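Ribose 5-phosphate isomerase (Giardia lamblia, PDB 3S5P) probably catalyses the interconversion of ribose 5-phosphate and ribulose 5-phosphate in the pentose phosphate pathway. Local coordinates at residues L84-G89 / A124-G129; G70-T75 / N97-I102; R36-Q41 / V136-L141; M115-N120 / S142-T147. One frame throughout, in Å; residues are numbered along the deposited sequence. Where two conformers were deposited one is given.

Interaction 1: residues L84-G89 / A124-G129; sequences LVCGTG and ALALGG. With SO4 (sulfate ion), chain C.
Leu84, Val85 and Cys86 pair in parallel with Ala126, Leu127 and Gly128, the axes of the two short strands approaching to 4.7 Å with 24° between their directions. Leu84 is bonded on both of its backbone polar groups: its N gives to Leu125 O (2.8 Å) and its O accepts from Leu127 N (2.9 Å). Cys86 repeats the pattern, its N reaching Leu127 O at 2.8 Å and its O taking Gly129 N at 2.8 Å, the second bond more bent (149° at the hydrogen). Leu127 and Val85 project from one face and meet Leu39 of helix 33-45; Leu84, Cys86 and Ala126 lie on the other. These are the middle strand 81-86 and its neighbour 124-128 in the parallel sheet of a Rossmann-like alpha/beta fold, and the loop leaving strand 81-86 opens an anion site before helix 90-97. A sulfate, probably from the crystallisation liquor, sits there: Thr88 N meets its O2 at 2.9 Å, Gly87 N and Gly89 N add weak bonds, and Gly91 N and Ile92 N also bond the sulfate. Cys86 turns its CB to within 3.4 Å of sulfate O3. The hydroxyl of Thr88 is held by Ile90 N. Gly128 CA packs directly on Gly87 O (3.2 Å), so backbone meets backbone at this close approach.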
loop_
_atom_site.group_PDB
_atom_site.type_symbol
_atom_site.label_atom_id
_atom_site.label_comp_id
_atom_site.label_asym_id
_atom_site.label_seq_id
_atom_site.Cartn_x
_atom_site.Cartn_y
_atom_site.Cartn_z
ATOM N N LEU A 84 -5.178 -8.089 7.852
ATOM C CA LEU A 84 -4.945 -9.132 6.893
ATOM C C LEU A 84 -3.464 -9.513 6.800
ATOM O O LEU A 84 -2.642 -8.748 6.299
ATOM C CB LEU A 84 -5.479 -8.685 5.542
ATOM C CG LEU A 84 -6.931 -8.246 5.455
ATOM C CD1 LEU A 84 -7.121 -7.567 4.123
ATOM C CD2 LEU A 84 -7.896 -9.412 5.625
ATOM N N VAL A 85 -3.144 -10.705 7.306
ATOM C CA VAL A 85 -1.791 -11.257 7.288
ATOM C C VAL A 85 -1.582 -12.070 6.011
ATOM O O VAL A 85 -2.250 -13.071 5.745
ATOM C CB VAL A 85 -1.527 -12.097 8.547
ATOM C CG1 VAL A 85 -0.052 -12.519 8.647
ATOM C CG2 VAL A 85 -1.959 -11.297 9.800
ATOM N N CYS A 86 -0.631 -11.604 5.220
ATOM C CA CYS A 86 -0.375 -12.122 3.878
ATOM C C CYS A 86 1.119 -12.523 3.706
ATOM O O CYS A 86 1.878 -12.566 4.683
ATOM C CB CYS A 86 -0.728 -10.994 2.893
ATOM S SG CYS A 86 -2.158 -9.860 3.383
ATOM N N GLY A 87 1.544 -12.803 2.475
ATOM C CA GLY A 87 2.955 -13.069 2.197
ATOM C C GLY A 87 3.739 -11.757 2.279
ATOM O O GLY A 87 4.527 -11.562 3.194
ATOM N N THR A 88 3.504 -10.865 1.319
ATOM C CA THR A 88 4.061 -9.508 1.316
ATOM C C THR A 88 3.004 -8.484 1.721
ATOM O O THR A 88 3.318 -7.427 2.253
ATOM C CB THR A 88 4.582 -9.121 -0.084
ATOM O OG1 THR A 88 3.467 -9.064 -0.995
ATOM C CG2 THR A 88 5.623 -10.164 -0.589
ATOM N N GLY A 89 1.748 -8.790 1.469
ATOM C CA GLY A 89 0.681 -7.810 1.716
ATOM C C GLY A 89 0.288 -7.124 0.429
ATOM O O GLY A 89 -0.785 -6.556 0.332
ATOM N N ALA A 124 -8.645 -1.271 6.689
ATOM C CA ALA A 124 -8.012 -2.581 6.555
ATOM C C ALA A 124 -6.525 -2.369 6.661
ATOM O O ALA A 124 -5.993 -1.410 6.101
ATOM C CB ALA A 124 -8.364 -3.228 5.223
ATOM N N LEU A 125 -5.851 -3.235 7.408
ATOM C CA LEU A 125 -4.409 -3.183 7.493
ATOM C C LEU A 125 -3.881 -4.457 6.837
ATOM O O LEU A 125 -4.322 -5.559 7.189
ATOM C CB LEU A 125 -3.983 -3.142 8.966
ATOM C CG LEU A 125 -2.475 -3.266 9.263
ATOM C CD1 LEU A 125 -1.699 -2.071 8.680
ATOM C CD2 LEU A 125 -2.199 -3.383 10.764
ATOM N N ALA A 126 -2.956 -4.319 5.892
ATOM C CA ALA A 126 -2.273 -5.485 5.332
ATOM C C ALA A 126 -0.891 -5.605 5.920
ATOM O O ALA A 126 -0.158 -4.620 5.978
ATOM C CB ALA A 126 -2.191 -5.398 3.827
ATOM N N LEU A 127 -0.532 -6.809 6.357
ATOM C CA LEU A 127 0.812 -7.075 6.833
ATOM C C LEU A 127 1.463 -8.245 6.073
ATOM O O LEU A 127 0.807 -9.214 5.739
ATOM C CB LEU A 127 0.791 -7.372 8.325
ATOM C CG LEU A 127 0.341 -6.254 9.267
ATOM C CD1 LEU A 127 0.014 -6.842 10.597
ATOM C CD2 LEU A 127 1.431 -5.154 9.395
ATOM N N GLY A 128 2.752 -8.147 5.801
ATOM C CA GLY A 128 3.468 -9.202 5.094
ATOM C C GLY A 128 4.200 -10.068 6.100
ATOM O O GLY A 128 5.230 -9.648 6.622
ATOM N N GLY A 129 3.675 -11.268 6.374
ATOM C CA GLY A 129 4.326 -12.236 7.289
ATOM C C GLY A 129 5.737 -12.625 6.843
ATOM O O GLY A 129 6.595 -12.951 7.665
HETATM S S SO4 C . 0.254 -11.222 -1.229
HETATM O O1 SO4 C . 0.836 -10.829 -2.537
HETATM O O2 SO4 C . 1.347 -11.815 -0.440
HETATM O O3 SO4 C . -0.413 -10.226 -0.359
HETATM O O4 SO4 C . -0.805 -12.202 -1.530
#

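Interaction 2: residues G70-T75 / N97-I102. With SO4 (sulfate ion), chain D.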
loop_
_atom_site.group_PDB
_atom_site.type_symbol
_atom_site.label_atom_id
_atom_site.label_comp_id
_atom_site.label_asym_id
_atom_site.label_seq_id
_atom_site.Cartn_x
_atom_site.Cartn_y
_atom_site.Cartn_z
ATOM N N GLY A 70 -12.259 -11.159 5.180
ATOM C CA GLY A 70 -11.881 -10.100 6.118
ATOM C C GLY A 70 -12.624 -8.809 5.818
ATOM O O GLY A 70 -13.214 -8.186 6.707
ATOM N N CYS A 71 -12.630 -8.422 4.549
ATOM C CA CYS A 71 -13.157 -7.119 4.177
ATOM C C CYS A 71 -14.650 -7.083 4.368
ATOM O O CYS A 71 -15.205 -6.033 4.699
ATOM C CB CYS A 71 -12.770 -6.747 2.747
ATOM S SG CYS A 71 -11.003 -6.443 2.631
ATOM N N GLU A 72 -15.294 -8.239 4.207
ATOM C CA GLU A 72 -16.749 -8.285 4.253
ATOM C C GLU A 72 -17.270 -8.098 5.677
ATOM O O GLU A 72 -18.430 -7.691 5.888
ATOM C CB GLU A 72 -17.275 -9.584 3.625
ATOM C CG GLU A 72 -17.246 -9.593 2.088
ATOM C CD GLU A 72 -17.595 -10.968 1.469
ATOM O OE1 GLU A 72 -17.786 -11.964 2.216
ATOM O OE2 GLU A 72 -17.666 -11.051 0.218
ATOM N N ALA A 73 -16.423 -8.408 6.661
ATOM C CA ALA A 73 -16.774 -8.149 8.072
ATOM C C ALA A 73 -16.881 -6.614 8.289
ATOM O O ALA A 73 -17.696 -6.136 9.075
ATOM C CB ALA A 73 -15.729 -8.759 8.999
ATOM N N VAL A 74 -16.059 -5.868 7.573
ATOM C CA VAL A 74 -16.053 -4.414 7.673
ATOM C C VAL A 74 -17.222 -3.831 6.885
ATOM O O VAL A 74 -17.972 -3.013 7.408
ATOM C CB VAL A 74 -14.709 -3.829 7.175
ATOM C CG1 VAL A 74 -14.745 -2.289 7.146
ATOM C CG2 VAL A 74 -13.582 -4.336 8.060
ATOM N N THR A 75 -17.403 -4.277 5.644
ATOM C CA THR A 75 -18.408 -3.656 4.782
ATOM C C THR A 75 -19.837 -3.979 5.221
ATOM O O THR A 75 -20.777 -3.277 4.860
ATOM C CB THR A 75 -18.202 -3.977 3.260
ATOM O OG1 THR A 75 -18.627 -5.307 2.972
ATOM C CG2 THR A 75 -16.769 -3.864 2.873
ATOM N N ASN A 97 -8.221 -3.137 -1.836
ATOM C CA ASN A 97 -8.566 -1.810 -2.347
ATOM C C ASN A 97 -9.498 -1.798 -3.565
ATOM O O ASN A 97 -10.124 -0.772 -3.814
ATOM C CB ASN A 97 -7.321 -0.982 -2.607
ATOM C CG ASN A 97 -6.757 -0.434 -1.356
ATOM O OD1 ASN A 97 -7.481 0.165 -0.563
ATOM N ND2 ASN A 97 -5.462 -0.650 -1.138
ATOM N N LYS A 98 -9.602 -2.917 -4.305
ATOM C CA LYS A 98 -10.574 -3.009 -5.421
ATOM C C LYS A 98 -12.024 -3.137 -4.923
ATOM O O LYS A 98 -12.976 -3.078 -5.717
ATOM C CB LYS A 98 -10.280 -4.192 -6.358
ATOM C CG LYS A 98 -8.926 -4.169 -7.082
ATOM C CD LYS A 98 -8.850 -3.261 -8.291
ATOM C CE LYS A 98 -7.469 -3.416 -9.020
ATOM N NZ LYS A 98 -7.167 -2.176 -9.861
ATOM N N MET A 99 -12.213 -3.350 -3.629
ATOM C CA MET A 99 -13.567 -3.432 -3.112
ATOM C C MET A 99 -14.097 -2.044 -2.657
ATOM O O MET A 99 -13.413 -1.253 -1.994
ATOM C CB MET A 99 -13.635 -4.424 -1.969
ATOM C CG MET A 99 -13.132 -5.833 -2.307
ATOM S SD MET A 99 -13.027 -6.801 -0.776
ATOM C CE MET A 99 -14.773 -7.044 -0.420
ATOM N N LYS A 100 -15.348 -1.773 -3.010
ATOM C CA LYS A 100 -15.970 -0.526 -2.626
ATOM C C LYS A 100 -15.980 -0.392 -1.097
ATOM O O LYS A 100 -16.226 -1.368 -0.379
ATOM C CB LYS A 100 -17.367 -0.444 -3.239
ATOM C CG LYS A 100 -17.315 -0.231 -4.753
ATOM C CD LYS A 100 -18.625 0.348 -5.294
ATOM C CE LYS A 100 -18.357 1.476 -6.301
ATOM N NZ LYS A 100 -19.493 2.475 -6.358
ATOM N N GLY A 101 -15.667 0.805 -0.599
ATOM C CA GLY A 101 -15.754 1.041 0.834
ATOM C C GLY A 101 -14.659 0.440 1.696
ATOM O O GLY A 101 -14.760 0.460 2.921
ATOM N N ILE A 102 -13.627 -0.101 1.057
ATOM C CA ILE A 102 -12.441 -0.622 1.724
ATOM C C ILE A 102 -11.222 0.223 1.361
ATOM O O ILE A 102 -10.950 0.511 0.195
ATOM C CB ILE A 102 -12.154 -2.098 1.348
ATOM C CG1 ILE A 102 -13.272 -3.023 1.838
ATOM C CG2 ILE A 102 -10.837 -2.584 1.967
ATOM C CD1 ILE A 102 -13.201 -3.360 3.326
HETATM S S SO4 D . -8.901 -4.017 -12.208
HETATM O O1 SO4 D . -9.387 -4.082 -13.584
HETATM O O2 SO4 D . -9.222 -2.710 -11.637
HETATM O O3 SO4 D . -9.567 -5.041 -11.412
HETATM O O4 SO4 D . -7.457 -4.245 -12.164
#
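Cys71 and Thr75, one turn apart on helix 65-75, face the 97-102 loop, their CA atoms 7.0 Å from Ile102 CA and 6.7 Å from Gly101 CA respectively, where residues 99-102 form a type II beta turn with Gly101 at positive phi. Ile102 carries the centre. Its CD1 pushes against Cys71 CB at 3.5 Å, tighter than an ordinary carbon contact, and stands 3.6 Å from Thr75 CG2, the two side chains crossing at about a right angle. Two torsions place CD1: CG1 lies anti to the carbonyl carbon (chi1 -65°), and chi2 of -79° folds CD1 against the helix while CG2 comes alongside Cys71 SG. Val74 CB adds a looser apolar contact, 4.2 Å from CD1. Met99 approaches the same cysteine from another direction, laying SD 3.5 Å from Cys71 CB; its last torsion, 71°, swings CE alongside Cys71 CB and toward Glu72 CG. Cys71 CB is thus touched by both loop side chains. Lys98 turns elsewhere, its NZ bonding sulfate O2 at 2.8 Å as well as Asn97 O and Ile102 O of the second subunit. Since the side chains meet through carbon and sulfur, and helix and turn share no hydrogen bond, their mutual position rests on shape and burial; polar bonds of the loop go elsewhere, among them those to the second subunit and Gly101 O to Asn123 ND2.

Interaction 3: residues R36-Q41 / V136-L141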
loop_
_atom_site.group_PDB
_atom_site.type_symbol
_atom_site.label_atom_id
_atom_site.label_comp_id
_atom_site.label_asym_id
_atom_site.label_seq_id
_atom_site.Cartn_x
_atom_site.Cartn_y
_atom_site.Cartn_z
ATOM N N ARG A 36 -0.931 -14.231 12.693
ATOM C CA ARG A 36 -2.332 -13.841 12.924
ATOM C C ARG A 36 -2.741 -14.027 14.380
ATOM O O ARG A 36 -3.251 -13.088 15.018
ATOM C CB ARG A 36 -3.303 -14.605 12.023
ATOM C CG ARG A 36 -4.635 -13.884 11.956
ATOM C CD ARG A 36 -5.729 -14.650 11.267
ATOM N NE ARG A 36 -6.190 -15.774 12.075
ATOM C CZ ARG A 36 -6.070 -17.048 11.707
ATOM N NH1 ARG A 36 -6.518 -18.009 12.506
ATOM N NH2 ARG A 36 -5.504 -17.369 10.544
ATOM N N MET A 37 -2.475 -15.239 14.880
ATOM C CA MET A 37 -2.756 -15.652 16.255
ATOM C C MET A 37 -2.025 -14.807 17.264
ATOM O O MET A 37 -2.576 -14.425 18.301
ATOM C CB MET A 37 -2.328 -17.108 16.465
ATOM C CG MET A 37 -3.043 -18.074 15.582
ATOM S SD MET A 37 -4.502 -18.644 16.430
ATOM C CE MET A 37 -3.810 -20.092 17.249
ATOM N N PHE A 38 -0.763 -14.553 16.956
ATOM C CA PHE A 38 0.083 -13.734 17.790
ATOM C C PHE A 38 -0.514 -12.305 17.896
ATOM O O PHE A 38 -0.703 -11.793 19.000
ATOM C CB PHE A 38 1.501 -13.763 17.208
ATOM C CG PHE A 38 2.428 -12.777 17.817
ATOM C CD1 PHE A 38 3.088 -13.071 19.006
ATOM C CD2 PHE A 38 2.657 -11.553 17.194
ATOM C CE1 PHE A 38 3.946 -12.161 19.580
ATOM C CE2 PHE A 38 3.522 -10.631 17.753
ATOM C CZ PHE A 38 4.166 -10.928 18.952
ATOM N N LEU A 39 -0.838 -11.691 16.755
ATOM C CA LEU A 39 -1.466 -10.353 16.720
ATOM C C LEU A 39 -2.842 -10.359 17.384
ATOM O O LEU A 39 -3.217 -9.390 18.054
ATOM C CB LEU A 39 -1.585 -9.817 15.278
ATOM C CG LEU A 39 -0.286 -9.682 14.479
ATOM C CD1 LEU A 39 -0.601 -9.376 13.043
ATOM C CD2 LEU A 39 0.573 -8.592 15.078
ATOM N N GLN A 40 -3.579 -11.455 17.206
ATOM C CA GLN A 40 -4.865 -11.648 17.921
ATOM C C GLN A 40 -4.705 -11.601 19.442
ATOM O O GLN A 40 -5.423 -10.843 20.111
ATOM C CB GLN A 40 -5.565 -12.944 17.507
ATOM C CG GLN A 40 -6.306 -12.839 16.182
ATOM C CD GLN A 40 -6.703 -14.197 15.607
ATOM O OE1 GLN A 40 -7.010 -14.312 14.415
ATOM N NE2 GLN A 40 -6.703 -15.229 16.453
ATOM N N GLN A 41 -3.755 -12.377 19.973
ATOM C CA GLN A 41 -3.457 -12.368 21.411
ATOM C C GLN A 41 -3.140 -10.958 21.900
ATOM O O GLN A 41 -3.724 -10.493 22.873
ATOM C CB GLN A 41 -2.307 -13.326 21.754
ATOM N N VAL A 136 7.508 -5.885 15.132
ATOM C CA VAL A 136 7.200 -4.713 14.304
ATOM C C VAL A 136 5.756 -4.772 13.817
ATOM O O VAL A 136 5.075 -3.749 13.770
ATOM C CB VAL A 136 8.202 -4.574 13.118
ATOM C CG1 VAL A 136 7.792 -3.491 12.122
ATOM C CG2 VAL A 136 9.584 -4.283 13.636
ATOM N N ALA A 137 5.279 -5.964 13.464
ATOM C CA ALA A 137 3.911 -6.137 13.024
ATOM C C ALA A 137 2.948 -5.785 14.166
ATOM O O ALA A 137 1.922 -5.159 13.943
ATOM C CB ALA A 137 3.685 -7.573 12.551
ATOM N N ALA A 138 3.275 -6.201 15.391
ATOM C CA ALA A 138 2.427 -5.867 16.549
ATOM C C ALA A 138 2.441 -4.371 16.845
ATOM O O ALA A 138 1.442 -3.810 17.266
ATOM C CB ALA A 138 2.840 -6.680 17.801
ATOM N N SER A 139 3.561 -3.695 16.623
ATOM C CA SER A 139 3.574 -2.258 16.989
ATOM C C SER A 139 2.910 -1.411 15.919
ATOM O O SER A 139 2.391 -0.359 16.233
ATOM C CB SER A 139 4.968 -1.750 17.384
ATOM O OG SER A 139 5.774 -1.492 16.270
ATOM N N ILE A 140 2.875 -1.918 14.682
ATOM C CA ILE A 140 2.120 -1.340 13.558
ATOM C C ILE A 140 0.623 -1.469 13.810
ATOM O O ILE A 140 -0.143 -0.475 13.692
ATOM C CB ILE A 140 2.500 -2.037 12.202
ATOM C CG1 ILE A 140 3.947 -1.688 11.802
ATOM C CG2 ILE A 140 1.573 -1.609 11.077
ATOM C CD1 ILE A 140 4.469 -2.484 10.624
ATOM N N LEU A 141 0.208 -2.690 14.150
ATOM C CA LEU A 141 -1.149 -2.976 14.512
ATOM C C LEU A 141 -1.602 -2.067 15.659
ATOM O O LEU A 141 -2.678 -1.474 15.616
ATOM C CB LEU A 141 -1.278 -4.446 14.963
ATOM C CG LEU A 141 -2.667 -4.784 15.529
ATOM C CD1 LEU A 141 -3.771 -4.630 14.454
ATOM C CD2 LEU A 141 -2.740 -6.156 16.196
#
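Leu39 reaches across to Ala138 with its CD2 branch, which comes down on the backbone of helix 134-146, 3.6 Å from Ala138 CA and 3.8 Å from Ala137 C. The methyl groups of the two alanines stand close to the same branch, Ala138 CB at 4.0 Å. From the other helix Leu141 answers: CD2 packs 3.9 Å from Leu39 CB and lies near Leu39 O as well, its CG being anti to the backbone N (chi1 173°). Phe38 adds an oblique touch, CE2 to Ala138 CB at 4.0 Å. Between the small alanine side chains the leucine methyl lies directly on main-chain atoms, and the short helix axes come to 10.1 Å, with 47° between their directions. Outside this shell, Leu39 also meets Phe26, Val85 and Leu127 of the sheet, and Leu141 meets Ile83, so both leucines fill the wedge between helices and strands. On another side of helix 33-45, Arg36 NE bonds Gln40 OE1 at 2.9 Å in the guanidinium plane, and both side chains reach Asp52, the arginine only by a long, weak ion pair. Helices packed on the same face of a parallel sheet, here through leucines and alanines, are characteristic of the Rossmann-like alpha/beta/alpha sandwich.

Interaction 4: residues M115-N120 / S142-T147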
loop_
_atom_site.group_PDB
_atom_site.type_symbol
_atom_site.label_atom_id
_atom_site.label_comp_id
_atom_site.label_asym_id
_atom_site.label_seq_id
_atom_site.Cartn_x
_atom_site.Cartn_y
_atom_site.Cartn_z
ATOM N N MET A 115 -0.291 7.343 9.687
ATOM C CA MET A 115 -0.789 8.138 8.555
ATOM C C MET A 115 -1.964 7.447 7.852
ATOM O O MET A 115 -2.921 8.107 7.465
ATOM C CB MET A 115 0.346 8.494 7.586
ATOM C CG MET A 115 1.445 9.354 8.222
ATOM S SD MET A 115 0.859 10.903 9.000
ATOM C CE MET A 115 0.801 10.443 10.708
ATOM N N ALA A 116 -1.926 6.118 7.744
ATOM C CA ALA A 116 -3.054 5.359 7.146
ATOM C C ALA A 116 -4.397 5.671 7.788
ATOM O O ALA A 116 -5.412 5.689 7.124
ATOM C CB ALA A 116 -2.805 3.826 7.190
ATOM N N ARG A 117 -4.401 5.872 9.089
ATOM C CA ARG A 117 -5.624 6.221 9.790
ATOM C C ARG A 117 -5.873 7.727 9.717
ATOM O O ARG A 117 -6.919 8.153 9.216
ATOM C CB ARG A 117 -5.592 5.708 11.236
ATOM C CG ARG A 117 -5.624 4.143 11.358
ATOM C CD ARG A 117 -7.010 3.530 11.024
ATOM N NE ARG A 117 -8.114 4.176 11.738
ATOM C CZ ARG A 117 -9.224 4.660 11.166
ATOM N NH1 ARG A 117 -9.430 4.563 9.850
ATOM N NH2 ARG A 117 -10.156 5.222 11.930
ATOM N N LYS A 118 -4.903 8.529 10.175
ATOM C CA LYS A 118 -5.065 9.972 10.253
ATOM C C LYS A 118 -5.513 10.609 8.940
ATOM O O LYS A 118 -6.469 11.347 8.924
ATOM C CB LYS A 118 -3.779 10.664 10.709
ATOM C CG LYS A 118 -3.668 10.898 12.208
ATOM C CD LYS A 118 -2.562 11.912 12.499
ATOM C CE LYS A 118 -2.533 12.297 13.977
ATOM N NZ LYS A 118 -1.927 11.216 14.815
ATOM N N HIS A 119 -4.805 10.305 7.857
ATOM C CA HIS A 119 -4.962 10.972 6.566
ATOM C C HIS A 119 -5.815 10.148 5.607
ATOM O O HIS A 119 -6.527 10.712 4.801
ATOM C CB HIS A 119 -3.591 11.131 5.943
ATOM C CG HIS A 119 -2.709 12.099 6.664
ATOM N ND1 HIS A 119 -1.446 12.426 6.216
ATOM C CD2 HIS A 119 -2.909 12.824 7.791
ATOM C CE1 HIS A 119 -0.903 13.297 7.047
ATOM N NE2 HIS A 119 -1.769 13.555 8.013
ATOM N N ASN A 120 -5.728 8.810 5.690
ATOM C CA ASN A 120 -6.326 7.956 4.643
ATOM C C ASN A 120 -7.573 7.198 5.065
ATOM O O ASN A 120 -8.219 6.565 4.222
ATOM C CB ASN A 120 -5.289 7.001 4.043
ATOM C CG ASN A 120 -3.976 7.716 3.668
ATOM O OD1 ASN A 120 -2.913 7.357 4.164
ATOM N ND2 ASN A 120 -4.057 8.736 2.808
ATOM N N SER A 142 -0.813 -2.024 16.733
ATOM C CA SER A 142 -1.212 -1.226 17.897
ATOM C C SER A 142 -1.392 0.267 17.538
ATOM O O SER A 142 -2.318 0.929 18.020
ATOM C CB SER A 142 -0.221 -1.438 19.049
ATOM O OG SER A 142 0.029 -0.229 19.725
ATOM N N ARG A 143 -0.527 0.803 16.686
ATOM C CA ARG A 143 -0.669 2.201 16.244
ATOM C C ARG A 143 -1.859 2.368 15.284
ATOM O O ARG A 143 -2.608 3.341 15.374
ATOM C CB ARG A 143 0.622 2.712 15.622
ATOM C CG ARG A 143 0.562 4.135 15.105
ATOM C CD ARG A 143 0.442 5.149 16.222
ATOM N NE ARG A 143 1.416 4.809 17.237
ATOM C CZ ARG A 143 2.675 5.232 17.246
ATOM N NH1 ARG A 143 3.141 6.061 16.295
ATOM N NH2 ARG A 143 3.463 4.839 18.234
ATOM N N PHE A 144 -2.067 1.387 14.411
ATOM C CA PHE A 144 -3.247 1.371 13.526
ATOM C C PHE A 144 -4.562 1.406 14.356
ATOM O O PHE A 144 -5.512 2.126 14.020
ATOM C CB PHE A 144 -3.184 0.131 12.606
ATOM C CG PHE A 144 -4.251 0.081 11.533
ATOM C CD1 PHE A 144 -4.043 0.665 10.284
ATOM C CD2 PHE A 144 -5.445 -0.617 11.742
ATOM C CE1 PHE A 144 -4.998 0.587 9.267
ATOM C CE2 PHE A 144 -6.425 -0.694 10.703
ATOM C CZ PHE A 144 -6.186 -0.076 9.470
ATOM N N LEU A 145 -4.615 0.651 15.456
ATOM C CA LEU A 145 -5.886 0.498 16.188
ATOM C C LEU A 145 -6.189 1.695 17.079
ATOM O O LEU A 145 -7.353 1.958 17.407
ATOM C CB LEU A 145 -5.897 -0.809 16.990
ATOM C CG LEU A 145 -5.877 -2.160 16.253
ATOM C CD1 LEU A 145 -5.978 -3.312 17.291
ATOM C CD2 LEU A 145 -6.963 -2.317 15.160
ATOM N N SER A 146 -5.148 2.433 17.466
ATOM C CA SER A 146 -5.347 3.536 18.410
ATOM C C SER A 146 -5.331 4.919 17.766
ATOM O O SER A 146 -5.487 5.910 18.461
ATOM C CB SER A 146 -4.318 3.482 19.537
ATOM O OG SER A 146 -3.006 3.718 19.050
ATOM N N THR A 147 -5.120 5.008 16.454
ATOM C CA THR A 147 -5.093 6.300 15.776
ATOM C C THR A 147 -6.447 6.506 15.114
ATOM O O THR A 147 -6.958 5.599 14.482
ATOM C CB THR A 147 -3.955 6.349 14.725
ATOM O OG1 THR A 147 -2.713 6.046 15.362
ATOM C CG2 THR A 147 -3.853 7.717 14.082
#
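Arg117 lays its aliphatic chain over one face of the Phe144 ring, the two side chains crossing at about a right angle. The CD carbon is centred on that face, 4.0 Å from the ring centroid and 12° off the normal, which meets the geometry of a CH-pi contact. The bends at chi2 and chi3 curl the chain this way and tilt the guanidinium against the ring, the two planes 59° apart; this is therefore no stack of flat groups. Arg117 CG also lies 3.3 Å from Phe144 O, and NE gives a weak bond to Thr147 O at 3.3 Å. These details belong to one of two deposited conformers of the arginine and carry that reservation. The strongest partner of the charged end lies elsewhere: NH1 bonds Ala122 O, and also Asn121 OD1. Ala116 approaches Phe144 differently, with CB near the plane of the ring at its edge, 4.4 Å from CE1. Thr147 makes the second half of the contact: its CG2 wedges against Lys118 CG at 3.7 Å and Arg117 CB at 3.9 Å, while OG1 turns back to Arg143 O (2.7 Å), which fixes the methyl toward the other segment. Beyond these residues, Phe144 reaches Ala113 of helix 110-118 and Cys81 of strand 81-86, and its ring borders strand 124-128. The contact thus ties helix 134-146 to helix 110-118, whose Met115 and Ala116 in turn pack against Thr88 and Ile90 of the second subunit.

How the interactions relate
Interaction 1 is the strand pairing in the sheet, held by backbone hydrogen bonds, whereas the other three add helices or loops through side chains. Interaction 3 rests directly on it, Leu39 CD1 lying 3.6 Å from Leu127 CD1; interaction 4 continues along the same helix 134-146 and reaches the sheet where Phe144 CZ approaches Ala124 O at 3.6 Å. Interactions 1, 3 and 4 are buried. Interaction 2, only partly buried and with exposed residues at its margin, lies across the chain's centre from interaction 3, their centres about 21 Å apart; it is apolar like interaction 3, while interaction 4 mixes a CH-pi contact with a weak polar bond. Interactions 2 and 4 do not touch, yet both meet the second subunit.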